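Local coordinates for CaaX farnesyltransferase beta subunit Ram1 (Aspergillus fumigatus, PDB 4L9P), which probably serves as the zinc-dependent, peptide-binding subunit of the heterodimer that transfers a farnesyl group to the cysteine of C-terminal CaaX sequences, at residues L322-R327 against P496-P501; A339-W344 against P377-A382. All blocks are in the same frame, centred on the assembly; numbering follows the deposited sequence.

Contact 1 (L322-R327 against P496-P501); sequences LCLLGR and PIFVIP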
loop_
_atom_site.group_PDB
_atom_site.type_symbol
_atom_site.label_atom_id
_atom_site.label_comp_id
_atom_site.label_asym_id
_atom_site.label_seq_id
_atom_site.Cartn_x
_atom_site.Cartn_y
_atom_site.Cartn_z
ATOM N N LEU B 322 -3.509 11.964 3.926
ATOM C CA LEU B 322 -3.528 12.957 5.038
ATOM C C LEU B 322 -2.828 14.245 4.612
ATOM O O LEU B 322 -3.306 15.340 4.936
ATOM C CB LEU B 322 -2.825 12.416 6.295
ATOM C CG LEU B 322 -3.670 11.403 7.067
ATOM C CD1 LEU B 322 -2.796 10.858 8.194
ATOM C CD2 LEU B 322 -4.965 11.980 7.654
ATOM N N CYS B 323 -1.742 14.118 3.845
ATOM C CA CYS B 323 -1.026 15.299 3.396
ATOM C C CYS B 323 -1.758 16.064 2.291
ATOM O O CYS B 323 -1.320 17.185 1.940
ATOM C CB CYS B 323 0.417 14.909 2.949
ATOM S SG CYS B 323 1.396 14.367 4.427
ATOM N N LEU B 324 -2.816 15.512 1.687
ATOM C CA LEU B 324 -3.712 16.313 0.849
ATOM C C LEU B 324 -4.722 17.147 1.656
ATOM O O LEU B 324 -5.464 17.995 1.094
ATOM C CB LEU B 324 -4.524 15.352 -0.058
ATOM C CG LEU B 324 -3.739 14.737 -1.180
ATOM C CD1 LEU B 324 -4.627 13.729 -1.863
ATOM C CD2 LEU B 324 -3.336 15.800 -2.199
ATOM N N LEU B 325 -4.781 16.918 2.959
ATOM C CA LEU B 325 -5.760 17.594 3.809
ATOM C C LEU B 325 -5.235 18.800 4.574
ATOM O O LEU B 325 -6.028 19.579 5.118
ATOM C CB LEU B 325 -6.398 16.614 4.813
ATOM C CG LEU B 325 -6.930 15.344 4.140
ATOM C CD1 LEU B 325 -7.488 14.386 5.221
ATOM C CD2 LEU B 325 -7.980 15.652 3.075
ATOM N N GLY B 326 -3.921 18.929 4.679
ATOM C CA GLY B 326 -3.335 20.071 5.396
ATOM C C GLY B 326 -1.845 19.838 5.493
ATOM O O GLY B 326 -1.307 18.948 4.796
ATOM N N ARG B 327 -1.166 20.660 6.305
ATOM C CA ARG B 327 0.289 20.535 6.411
ATOM C C ARG B 327 0.635 19.242 7.126
ATOM O O ARG B 327 -0.027 18.854 8.086
ATOM C CB ARG B 327 0.812 21.717 7.218
ATOM C CG ARG B 327 0.650 23.014 6.451
ATOM C CD ARG B 327 1.211 24.170 7.229
ATOM N NE ARG B 327 1.377 25.349 6.360
ATOM C CZ ARG B 327 2.167 26.407 6.629
ATOM N NH1 ARG B 327 2.864 26.499 7.767
ATOM N NH2 ARG B 327 2.245 27.422 5.768
ATOM N N PRO B 496 6.169 13.519 -3.922
ATOM C CA PRO B 496 5.906 12.336 -3.055
ATOM C C PRO B 496 4.428 11.984 -2.856
ATOM O O PRO B 496 4.151 10.842 -2.505
ATOM C CB PRO B 496 6.529 12.662 -1.726
ATOM C CG PRO B 496 6.995 14.108 -1.874
ATOM C CD PRO B 496 6.896 14.618 -3.285
ATOM N N ILE B 497 3.506 12.928 -3.044
ATOM C CA ILE B 497 2.080 12.578 -2.929
ATOM C C ILE B 497 1.508 12.151 -4.294
ATOM O O ILE B 497 0.781 11.167 -4.360
ATOM C CB ILE B 497 1.257 13.807 -2.482
ATOM C CG1 ILE B 497 1.708 14.240 -1.104
ATOM C CG2 ILE B 497 -0.231 13.501 -2.485
ATOM C CD1 ILE B 497 1.016 15.541 -0.621
ATOM N N PHE B 498 1.839 12.872 -5.382
ATOM C CA PHE B 498 1.157 12.642 -6.680
ATOM C C PHE B 498 1.892 11.634 -7.531
ATOM O O PHE B 498 1.327 11.119 -8.513
ATOM C CB PHE B 498 0.988 13.947 -7.460
ATOM C CG PHE B 498 0.089 14.939 -6.718
ATOM C CD1 PHE B 498 -1.231 14.584 -6.421
ATOM C CD2 PHE B 498 0.596 16.184 -6.238
ATOM C CE1 PHE B 498 -2.067 15.443 -5.737
ATOM C CE2 PHE B 498 -0.252 17.075 -5.538
ATOM C CZ PHE B 498 -1.610 16.712 -5.291
ATOM N N VAL B 499 3.170 11.350 -7.226
ATOM C CA VAL B 499 3.889 10.279 -7.961
ATOM C C VAL B 499 3.980 10.531 -9.472
ATOM O O VAL B 499 3.841 9.638 -10.306
ATOM C CB VAL B 499 3.387 8.830 -7.609
ATOM C CG1 VAL B 499 4.577 7.860 -7.783
ATOM C CG2 VAL B 499 2.891 8.739 -6.172
ATOM N N ILE B 500 4.262 11.800 -9.790
ATOM C CA ILE B 500 4.572 12.316 -11.116
ATOM C C ILE B 500 5.499 13.501 -10.898
ATOM O O ILE B 500 5.652 13.985 -9.778
ATOM C CB ILE B 500 3.259 12.806 -11.861
ATOM C CG1 ILE B 500 2.403 13.732 -10.975
ATOM C CG2 ILE B 500 2.443 11.596 -12.387
ATOM C CD1 ILE B 500 1.220 14.368 -11.771
ATOM N N PRO B 501 6.127 14.009 -11.962
ATOM C CA PRO B 501 6.998 15.172 -11.746
ATOM C C PRO B 501 6.218 16.359 -11.156
ATOM O O PRO B 501 5.028 16.585 -11.482
ATOM C CB PRO B 501 7.476 15.504 -13.160
ATOM C CG PRO B 501 7.402 14.168 -13.898
ATOM C CD PRO B 501 6.176 13.477 -13.334
#
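Ile497 and Leu324 meet here, the two branched side chains crossing at a slant. The isoleucine reaches across with both of its branches. Its longer arm is extended (chi2 175°) and sets CD1 against CB of Cys323, 3.7 Å away; the same methyl also lies 3.8 Å from the backbone O of Cys323. The shorter branch, CG2, turns to the leucine, 3.9 Å from Leu324 CD2. CG2 does a second job as well, sitting 4.1 Å above the plane of the neighbouring Phe498 ring, over its centre, so the isoleucine methyl covers one face of the phenyl group. Leu324 CD2 meets the far end of that ring obliquely, 3.7 Å from Phe498 CZ and almost as close to CE1. One leucine methyl is thus shared between Ile497 and Phe498. No hydrogen bond links the two segments, and all four touching residues are buried. Met258 of helix 251-263 also packs on Leu324, while the Phe498 ring meets Phe465 and His495. Tyr255, part of the isoprenoid-analogue pocket, hydrogen-bonds through OH to the Ile497 carbonyl. The arrangement joins the region where helix 312-323 gives way to the following turn to the loop leading into helix 502-513, an apolar seam inside the alpha-alpha toroid of the protein prenyltransferase beta subunits, away from the zinc site.

Contact 2 (A339-W344 against P377-A382); sequences ATLLPW and PLVQAA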
loop_
_atom_site.group_PDB
_atom_site.type_symbol
_atom_site.label_atom_id
_atom_site.label_comp_id
_atom_site.label_asym_id
_atom_site.label_seq_id
_atom_site.Cartn_x
_atom_site.Cartn_y
_atom_site.Cartn_z
ATOM N N ALA B 339 4.618 7.877 17.396
ATOM C CA ALA B 339 5.507 7.046 18.221
ATOM C C ALA B 339 5.542 5.583 17.886
ATOM O O ALA B 339 6.542 4.906 18.158
ATOM C CB ALA B 339 5.085 7.177 19.722
ATOM N N THR B 340 4.424 5.074 17.344
ATOM C CA THR B 340 4.416 3.711 16.893
ATOM C C THR B 340 4.623 3.609 15.361
ATOM O O THR B 340 5.224 2.632 14.898
ATOM C CB THR B 340 3.101 2.996 17.235
ATOM O OG1 THR B 340 2.008 3.765 16.698
ATOM C CG2 THR B 340 2.930 2.768 18.765
ATOM N N LEU B 341 4.150 4.613 14.592
ATOM C CA LEU B 341 4.342 4.602 13.151
ATOM C C LEU B 341 5.819 4.599 12.793
ATOM O O LEU B 341 6.250 3.861 11.920
ATOM C CB LEU B 341 3.637 5.795 12.530
ATOM C CG LEU B 341 3.851 5.959 11.039
ATOM C CD1 LEU B 341 3.352 4.771 10.218
ATOM C CD2 LEU B 341 3.172 7.242 10.571
ATOM N N LEU B 342 6.589 5.469 13.453
ATOM C CA LEU B 342 8.007 5.608 13.044
ATOM C C LEU B 342 8.836 4.303 13.168
ATOM O O LEU B 342 9.482 3.907 12.215
ATOM C CB LEU B 342 8.674 6.743 13.840
ATOM C CG LEU B 342 9.089 7.977 13.217
ATOM C CD1 LEU B 342 9.966 8.664 14.340
ATOM C CD2 LEU B 342 9.914 7.802 11.994
ATOM N N PRO B 343 8.783 3.602 14.316
ATOM C CA PRO B 343 9.592 2.386 14.389
ATOM C C PRO B 343 9.055 1.327 13.439
ATOM O O PRO B 343 9.895 0.583 12.924
ATOM C CB PRO B 343 9.485 1.931 15.861
ATOM C CG PRO B 343 8.282 2.713 16.464
ATOM C CD PRO B 343 8.255 4.012 15.635
ATOM N N TRP B 344 7.722 1.248 13.223
ATOM C CA TRP B 344 7.258 0.210 12.283
ATOM C C TRP B 344 7.749 0.518 10.853
ATOM O O TRP B 344 8.146 -0.387 10.096
ATOM C CB TRP B 344 5.723 0.217 12.336
ATOM C CG TRP B 344 5.116 -0.716 11.314
ATOM C CD1 TRP B 344 4.870 -2.072 11.456
ATOM C CD2 TRP B 344 4.675 -0.350 10.014
ATOM N NE1 TRP B 344 4.292 -2.560 10.281
ATOM C CE2 TRP B 344 4.176 -1.534 9.373
ATOM C CE3 TRP B 344 4.696 0.864 9.309
ATOM C CZ2 TRP B 344 3.601 -1.510 8.096
ATOM C CZ3 TRP B 344 4.130 0.885 8.029
ATOM C CH2 TRP B 344 3.632 -0.314 7.409
ATOM N N PRO B 377 9.568 10.942 3.115
ATOM C CA PRO B 377 9.477 12.418 3.049
ATOM C C PRO B 377 8.217 12.924 3.738
ATOM O O PRO B 377 8.253 14.058 4.271
ATOM C CB PRO B 377 9.405 12.719 1.536
ATOM C CG PRO B 377 9.838 11.469 0.824
ATOM C CD PRO B 377 9.733 10.296 1.797
ATOM N N LEU B 378 7.144 12.136 3.717
ATOM C CA LEU B 378 5.891 12.591 4.355
ATOM C C LEU B 378 6.077 12.608 5.868
ATOM O O LEU B 378 5.741 13.611 6.543
ATOM C CB LEU B 378 4.711 11.649 3.998
ATOM C CG LEU B 378 4.507 11.569 2.483
ATOM C CD1 LEU B 378 3.327 10.564 2.191
ATOM C CD2 LEU B 378 4.254 12.902 1.783
ATOM N N VAL B 379 6.629 11.520 6.451
ATOM C CA VAL B 379 6.796 11.473 7.908
ATOM C C VAL B 379 7.861 12.517 8.316
ATOM O O VAL B 379 7.735 13.227 9.333
ATOM C CB VAL B 379 7.205 10.047 8.360
ATOM C CG1 VAL B 379 7.698 10.020 9.877
ATOM C CG2 VAL B 379 5.975 9.114 8.141
ATOM N N GLN B 380 8.939 12.595 7.535
ATOM C CA GLN B 380 10.012 13.567 7.852
ATOM C C GLN B 380 9.469 15.003 7.825
ATOM O O GLN B 380 9.790 15.826 8.711
ATOM C CB GLN B 380 11.165 13.332 6.913
ATOM C CG GLN B 380 11.869 11.946 7.397
ATOM C CD GLN B 380 12.857 11.249 6.466
ATOM O OE1 GLN B 380 13.330 10.164 6.805
ATOM N NE2 GLN B 380 13.214 11.870 5.350
ATOM N N ALA B 381 8.571 15.304 6.890
ATOM C CA ALA B 381 7.937 16.644 6.882
ATOM C C ALA B 381 7.048 16.827 8.109
ATOM O O ALA B 381 6.904 17.942 8.631
ATOM C CB ALA B 381 7.097 16.836 5.620
ATOM N N ALA B 382 6.381 15.752 8.552
ATOM C CA ALA B 382 5.535 15.868 9.744
ATOM C C ALA B 382 6.367 16.203 10.981
ATOM O O ALA B 382 5.892 16.914 11.859
ATOM C CB ALA B 382 4.707 14.585 9.963
#
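Helices 338-346 and 375-384 come together with their backbones nearest at Leu342 and Val379, whose CA atoms are 7.9 Å apart. Both belong to the alpha-alpha toroid of the prenyltransferase beta subunit, and the contact is a small helix-to-helix one, burying 106 Å² in total. The first helix is kinked at Pro343, whose ring nitrogen makes no bond to the preceding turn; even the next link, Trp344 N to Thr340 O, is weak. Val379 supplies the whole of the other helix's share, pointing at the first helix. It was modelled in two conformers; in the one described here, its two methyls are divided between successive leucines, CG1 going to Leu342 and CG2 to Leu341. Leu341 also points across, and chi1 of 176° swings its CG away from the backbone N, leaving CD2 to meet the valine as the two side chains run antiparallel past one another. Leu342 starts off more to one side and brings only its end back, by way of an unusual first torsion of -112°. Leu319 of helix 312-323 touches both Leu341 and Val379, adding a third helix to the apolar cluster. Tyr348 of the alpha subunit Ram2 also packs on Leu342, so the leucine meets both the partner subunit and helix 375-384. In this conformer Leu341 CD2 lies 4.2 Å from Val379 CG2, a longer approach than the 3.8 Å from Leu342 CD2 to Val379 CG1.

Going along the chain from the N terminus, the first of the four segments reached is 322-327, at the end of helix 312-323, which opens contact 1. Helices 328-335 and 338-346 follow, the latter opening contact 2, which closes 33 residues on at helix 375-384. The chain then runs through helices 403-413 and 431-444 and the two-stranded sheet before 496-501 returns to close contact 1. Contact 2 is therefore nested inside the much longer loop of contact 1. The two also touch: Leu378, from helix 375-384, rests its CD2 on Ile497 CG1 at 4.1 Å and lies near Cys323 SG. Together they tie the loop before helix 502-513 to helices 312-323 and 375-384, and these to helix 338-346.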